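PDB 5H0Q: lipid binding protein from Grifola frondosa, which probably recognises membrane domains that contain sphingomyelin and cholesterol, and serves as a probe for such sphingomyelin/cholesterol domains in cells. Local coordinates for residues Q10-R13 / E17-D20; T74-E79 / N125-S130. All coordinates share one frame; numbering follows the deposited sequence.

Contact 1 (Q10-R13 / E17-D20); sequences QYLR and EYKD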
loop_
_atom_site.group_PDB
_atom_site.type_symbol
_atom_site.label_atom_id
_atom_site.label_comp_id
_atom_site.label_asym_id
_atom_site.label_seq_id
_atom_site.Cartn_x
_atom_site.Cartn_y
_atom_site.Cartn_z
ATOM N N GLN A 10 19.645 -8.994 -11.165
ATOM C CA GLN A 10 19.758 -10.194 -11.988
ATOM C C GLN A 10 18.620 -10.294 -12.998
ATOM O O GLN A 10 18.818 -10.781 -14.116
ATOM C CB GLN A 10 19.788 -11.434 -11.098
ATOM C CG GLN A 10 21.129 -11.675 -10.461
ATOM C CD GLN A 10 22.185 -12.052 -11.481
ATOM O OE1 GLN A 10 21.951 -12.895 -12.347
ATOM N NE2 GLN A 10 23.350 -11.420 -11.393
ATOM N N TYR A 11 17.412 -9.891 -12.599
ATOM C CA TYR A 11 16.289 -9.799 -13.532
ATOM C C TYR A 11 16.625 -8.875 -14.696
ATOM O O TYR A 11 16.433 -9.222 -15.858
ATOM C CB TYR A 11 15.063 -9.299 -12.766
ATOM C CG TYR A 11 13.699 -9.325 -13.460
ATOM C CD1 TYR A 11 12.677 -10.112 -12.963
ATOM C CD2 TYR A 11 13.409 -8.498 -14.543
ATOM C CE1 TYR A 11 11.410 -10.104 -13.536
ATOM C CE2 TYR A 11 12.129 -8.480 -15.115
ATOM C CZ TYR A 11 11.156 -9.274 -14.595
ATOM O OH TYR A 11 9.929 -9.216 -15.176
ATOM N N LEU A 12 17.182 -7.693 -14.412
ATOM C CA LEU A 12 17.431 -6.771 -15.517
ATOM C C LEU A 12 18.616 -7.180 -16.372
ATOM O O LEU A 12 18.647 -6.842 -17.564
ATOM C CB LEU A 12 17.639 -5.349 -15.011
ATOM C CG LEU A 12 16.376 -4.500 -14.910
ATOM C CD1 LEU A 12 15.435 -4.989 -13.806
ATOM C CD2 LEU A 12 16.715 -3.021 -14.741
ATOM N N ARG A 13 19.584 -7.913 -15.814
ATOM C CA ARG A 13 20.771 -8.262 -16.596
ATOM C C ARG A 13 20.489 -9.313 -17.657
ATOM O O ARG A 13 21.309 -9.479 -18.565
ATOM C CB ARG A 13 21.895 -8.745 -15.679
ATOM C CG ARG A 13 22.524 -7.609 -14.867
ATOM C CD ARG A 13 24.038 -7.702 -14.779
ATOM N NE ARG A 13 24.610 -6.468 -14.232
ATOM C CZ ARG A 13 25.072 -5.466 -14.965
ATOM N NH1 ARG A 13 25.080 -5.542 -16.285
ATOM N NH2 ARG A 13 25.579 -4.389 -14.375
ATOM N N GLU A 17 17.519 -4.710 -22.931
ATOM C CA GLU A 17 17.765 -3.290 -22.741
ATOM C C GLU A 17 18.861 -3.008 -21.724
ATOM O O GLU A 17 19.449 -1.923 -21.770
ATOM C CB GLU A 17 16.464 -2.594 -22.329
ATOM C CG GLU A 17 16.641 -1.117 -21.984
ATOM C CD GLU A 17 15.316 -0.405 -21.802
ATOM O OE1 GLU A 17 14.270 -1.070 -21.938
ATOM O OE2 GLU A 17 15.320 0.815 -21.524
ATOM N N TYR A 18 19.170 -3.945 -20.817
ATOM C CA TYR A 18 20.077 -3.660 -19.707
ATOM C C TYR A 18 21.279 -4.595 -19.595
ATOM O O TYR A 18 22.173 -4.318 -18.784
ATOM C CB TYR A 18 19.316 -3.700 -18.377
ATOM C CG TYR A 18 18.165 -2.715 -18.290
ATOM C CD1 TYR A 18 18.404 -1.367 -18.041
ATOM C CD2 TYR A 18 16.845 -3.132 -18.426
ATOM C CE1 TYR A 18 17.361 -0.464 -17.943
ATOM C CE2 TYR A 18 15.792 -2.225 -18.339
ATOM C CZ TYR A 18 16.067 -0.895 -18.083
ATOM O OH TYR A 18 15.051 0.019 -17.992
ATOM N N LYS A 19 21.348 -5.669 -20.389
ATOM C CA LYS A 19 22.328 -6.718 -20.124
ATOM C C LYS A 19 23.765 -6.223 -20.266
ATOM O O LYS A 19 24.664 -6.767 -19.619
ATOM C CB LYS A 19 22.095 -7.906 -21.057
ATOM C CG LYS A 19 22.152 -7.563 -22.530
ATOM C CD LYS A 19 21.818 -8.784 -23.382
ATOM C CE LYS A 19 21.695 -8.426 -24.849
ATOM N NZ LYS A 19 22.952 -7.870 -25.401
ATOM N N ASP A 20 24.003 -5.219 -21.108
ATOM C CA ASP A 20 25.342 -4.687 -21.344
ATOM C C ASP A 20 25.594 -3.372 -20.621
ATOM O O ASP A 20 26.623 -2.729 -20.860
ATOM C CB ASP A 20 25.568 -4.508 -22.843
ATOM C CG ASP A 20 25.482 -5.822 -23.594
ATOM O OD1 ASP A 20 26.041 -6.824 -23.095
ATOM O OD2 ASP A 20 24.834 -5.860 -24.664
#
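Leu12 places its CD2 methyl over one face of the Tyr18 ring, near its centre: CD2 of Leu12 sits 3.7 Å from the ring centroid, only 10° off the ring normal, a CH-pi contact. The two side chains run side by side and point the same way, so CG of Leu12 also touches CD2 of Tyr18 at 3.8 Å. The opposite face of the ring carries CG of Glu17, and the tyrosine is thereby sandwiched between aliphatic carbons. CG of Tyr18 lies beside its own backbone N, and this chi1 of -59° turns the ring alongside Leu12. The course of the backbone itself brings CB of Tyr18 to 3.3 Å from the backbone O of Leu12. Arg13 begins by pointing away from 17-20, but its chain bends at chi2 (-138°) and brings the guanidinium back. There NH1 of Arg13 has O of Lys19 near the guanidinium plane, at 3.6 Å, too long for a hydrogen bond. Ile24 and Asp28 pack against both Leu12 and Tyr18. The chemistry is therefore divided: apolar packing joins Leu12 to the segment that follows, while Arg13 is held within the helix by a salt bridge from NE to Glu9 and reaches the loop through NH1, which donates to the carbonyl of Lys21.

Contact 2 (T74-E79 / N125-S130); sequences TAKIEE and NLDIFS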
loop_
_atom_site.group_PDB
_atom_site.type_symbol
_atom_site.label_atom_id
_atom_site.label_comp_id
_atom_site.label_asym_id
_atom_site.label_seq_id
_atom_site.Cartn_x
_atom_site.Cartn_y
_atom_site.Cartn_z
ATOM N N THR A 74 10.087 -2.657 3.636
ATOM C CA THR A 74 9.854 -3.445 4.838
ATOM C C THR A 74 8.767 -2.784 5.673
ATOM O O THR A 74 8.815 -1.575 5.910
ATOM C CB THR A 74 11.150 -3.584 5.642
ATOM O OG1 THR A 74 12.109 -4.282 4.842
ATOM C CG2 THR A 74 10.925 -4.351 6.939
ATOM N N ALA A 75 7.803 -3.580 6.144
ATOM C CA ALA A 75 6.733 -3.070 6.991
ATOM C C ALA A 75 7.330 -2.643 8.332
ATOM O O ALA A 75 8.012 -3.431 8.992
ATOM C CB ALA A 75 5.654 -4.129 7.207
ATOM N N LYS A 76 7.116 -1.393 8.716
ATOM C CA LYS A 76 7.669 -0.881 9.970
ATOM C C LYS A 76 6.633 -0.643 11.043
ATOM O O LYS A 76 6.941 -0.788 12.237
ATOM C CB LYS A 76 8.403 0.440 9.725
ATOM C CG LYS A 76 9.582 0.307 8.787
ATOM C CD LYS A 76 10.342 1.599 8.695
ATOM C CE LYS A 76 11.163 1.887 9.954
ATOM N NZ LYS A 76 11.026 3.306 10.401
ATOM N N ILE A 77 5.444 -0.198 10.647
ATOM C CA ILE A 77 4.344 0.091 11.557
ATOM C C ILE A 77 3.075 -0.424 10.910
ATOM O O ILE A 77 2.880 -0.262 9.700
ATOM C CB ILE A 77 4.195 1.599 11.828
ATOM C CG1 ILE A 77 5.459 2.157 12.463
ATOM C CG2 ILE A 77 3.013 1.862 12.723
ATOM C CD1 ILE A 77 5.510 3.685 12.508
ATOM N N GLU A 78 2.219 -1.034 11.725
ATOM C CA GLU A 78 0.822 -1.298 11.393
ATOM C C GLU A 78 -0.014 -0.735 12.526
ATOM O O GLU A 78 0.280 -0.997 13.692
ATOM C CB GLU A 78 0.532 -2.788 11.271
ATOM C CG GLU A 78 1.283 -3.523 10.224
ATOM C CD GLU A 78 1.036 -5.013 10.328
ATOM O OE1 GLU A 78 0.223 -5.426 11.191
ATOM O OE2 GLU A 78 1.657 -5.771 9.556
ATOM N N GLU A 79 -1.042 0.043 12.202
ATOM C CA GLU A 79 -1.863 0.620 13.255
ATOM C C GLU A 79 -3.330 0.593 12.848
ATOM O O GLU A 79 -3.669 1.003 11.736
ATOM C CB GLU A 79 -1.401 2.054 13.541
ATOM C CG GLU A 79 -2.112 2.748 14.671
ATOM C CD GLU A 79 -1.773 2.190 16.054
ATOM O OE1 GLU A 79 -0.782 1.446 16.190
ATOM O OE2 GLU A 79 -2.506 2.513 17.014
ATOM N N ASN A 125 15.983 5.046 3.261
ATOM C CA ASN A 125 15.681 5.633 4.568
ATOM C C ASN A 125 14.556 6.645 4.479
ATOM O O ASN A 125 14.597 7.697 5.132
ATOM C CB ASN A 125 16.925 6.267 5.198
ATOM C CG ASN A 125 17.908 5.233 5.682
ATOM O OD1 ASN A 125 17.521 4.258 6.326
ATOM N ND2 ASN A 125 19.182 5.421 5.360
ATOM N N LEU A 126 13.543 6.285 3.678
ATOM C CA LEU A 126 12.250 6.932 3.641
ATOM C C LEU A 126 11.211 5.981 4.224
ATOM O O LEU A 126 11.351 4.755 4.163
ATOM C CB LEU A 126 11.853 7.318 2.201
ATOM C CG LEU A 126 12.818 8.305 1.533
ATOM C CD1 LEU A 126 12.331 8.644 0.147
ATOM C CD2 LEU A 126 13.005 9.582 2.352
ATOM N N ASP A 127 10.177 6.554 4.810
ATOM C CA ASP A 127 9.015 5.802 5.245
ATOM C C ASP A 127 7.816 6.274 4.451
ATOM O O ASP A 127 7.655 7.481 4.197
ATOM C CB ASP A 127 8.739 5.979 6.739
ATOM C CG ASP A 127 9.601 5.092 7.609
ATOM O OD1 ASP A 127 10.287 4.205 7.078
ATOM O OD2 ASP A 127 9.592 5.287 8.839
ATOM N N ILE A 128 6.966 5.318 4.081
ATOM C CA ILE A 128 5.776 5.613 3.313
ATOM C C ILE A 128 4.582 5.264 4.178
ATOM O O ILE A 128 4.343 4.081 4.440
ATOM C CB ILE A 128 5.726 4.825 2.009
ATOM C CG1 ILE A 128 6.973 5.065 1.177
ATOM C CG2 ILE A 128 4.471 5.229 1.243
ATOM C CD1 ILE A 128 7.147 4.112 0.018
ATOM N N PHE A 129 3.810 6.275 4.566
ATOM C CA PHE A 129 2.548 6.079 5.278
ATOM C C PHE A 129 1.443 5.784 4.270
ATOM O O PHE A 129 1.244 6.546 3.325
ATOM C CB PHE A 129 2.230 7.343 6.075
ATOM C CG PHE A 129 0.913 7.321 6.806
ATOM C CD1 PHE A 129 -0.267 7.568 6.128
ATOM C CD2 PHE A 129 0.858 7.107 8.172
ATOM C CE1 PHE A 129 -1.484 7.572 6.786
ATOM C CE2 PHE A 129 -0.364 7.119 8.848
ATOM C CZ PHE A 129 -1.536 7.366 8.150
ATOM N N SER A 130 0.728 4.670 4.466
ATOM C CA SER A 130 -0.393 4.314 3.611
ATOM C C SER A 130 -1.598 4.067 4.505
ATOM O O SER A 130 -1.637 3.075 5.239
ATOM C CB SER A 130 -0.061 3.090 2.775
ATOM O OG SER A 130 1.110 3.335 2.014
#
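Lys76 and Asp127 reach toward each other across the strand that separates them, and their side chains cross at about a right angle. The meeting is a salt bridge in which NZ of Lys76 donates to OD2 of Asp127 at 2.9 Å. The ammonium approaches on the syn lone pair, the side that faces the second carboxylate oxygen, and NZ of Lys76 is accordingly just 3.5 Å from OD1 of Asp127. Farther back along the lysine, CD of Lys76 lies 3.1 Å from OD1 of Asp127, and the aliphatic chain thus runs close by the carboxylate before its end turns in to OD2. That turn comes from two bends, at chi3 (74°) and chi4 (-135°), beyond an extended chi2. The CA atoms of Lys76 and Asp127 are 8.3 Å apart, too far for neighbouring strands, and the link rests on side chains alone. OD2 of Asp127 also accepts the backbone N-H of Gly152, so a single buried carboxylate oxygen is gripped by two donors, which probably helps to keep it ionised.

Strand 114-121 runs between the two segments in the five-stranded antiparallel sheet. Lys76 and Ile77 both face its Val119, forming a classic beta bulge, and the side chains of Ile77 and Asp127 rest on the same valine. Over this face of the sheet lie Ser151, touched by both Lys76 and Asp127, and helix 153-156, whose Trp154 packs on Asp127 and Trp155 on Ile77.

Contact 1 lies toward the periphery, its centre about 28 Å from the centre of the chain, whereas contact 2 lies much nearer the middle, at about 9 Å. Their centres are about 30 Å apart and they share no helix or strand: the first is a local contact between helix 9-13 and the loop after it, the second joins two strands of one sheet, 46 residues apart in sequence. Each combines buried and exposed residues, with different chemistry. In 10-13 / 17-20 a leucine-tyrosine face contact is joined by packing of Arg13 and Lys19; in 74-79 / 125-130 a lone ion pair spans an intervening strand and buries much less surface.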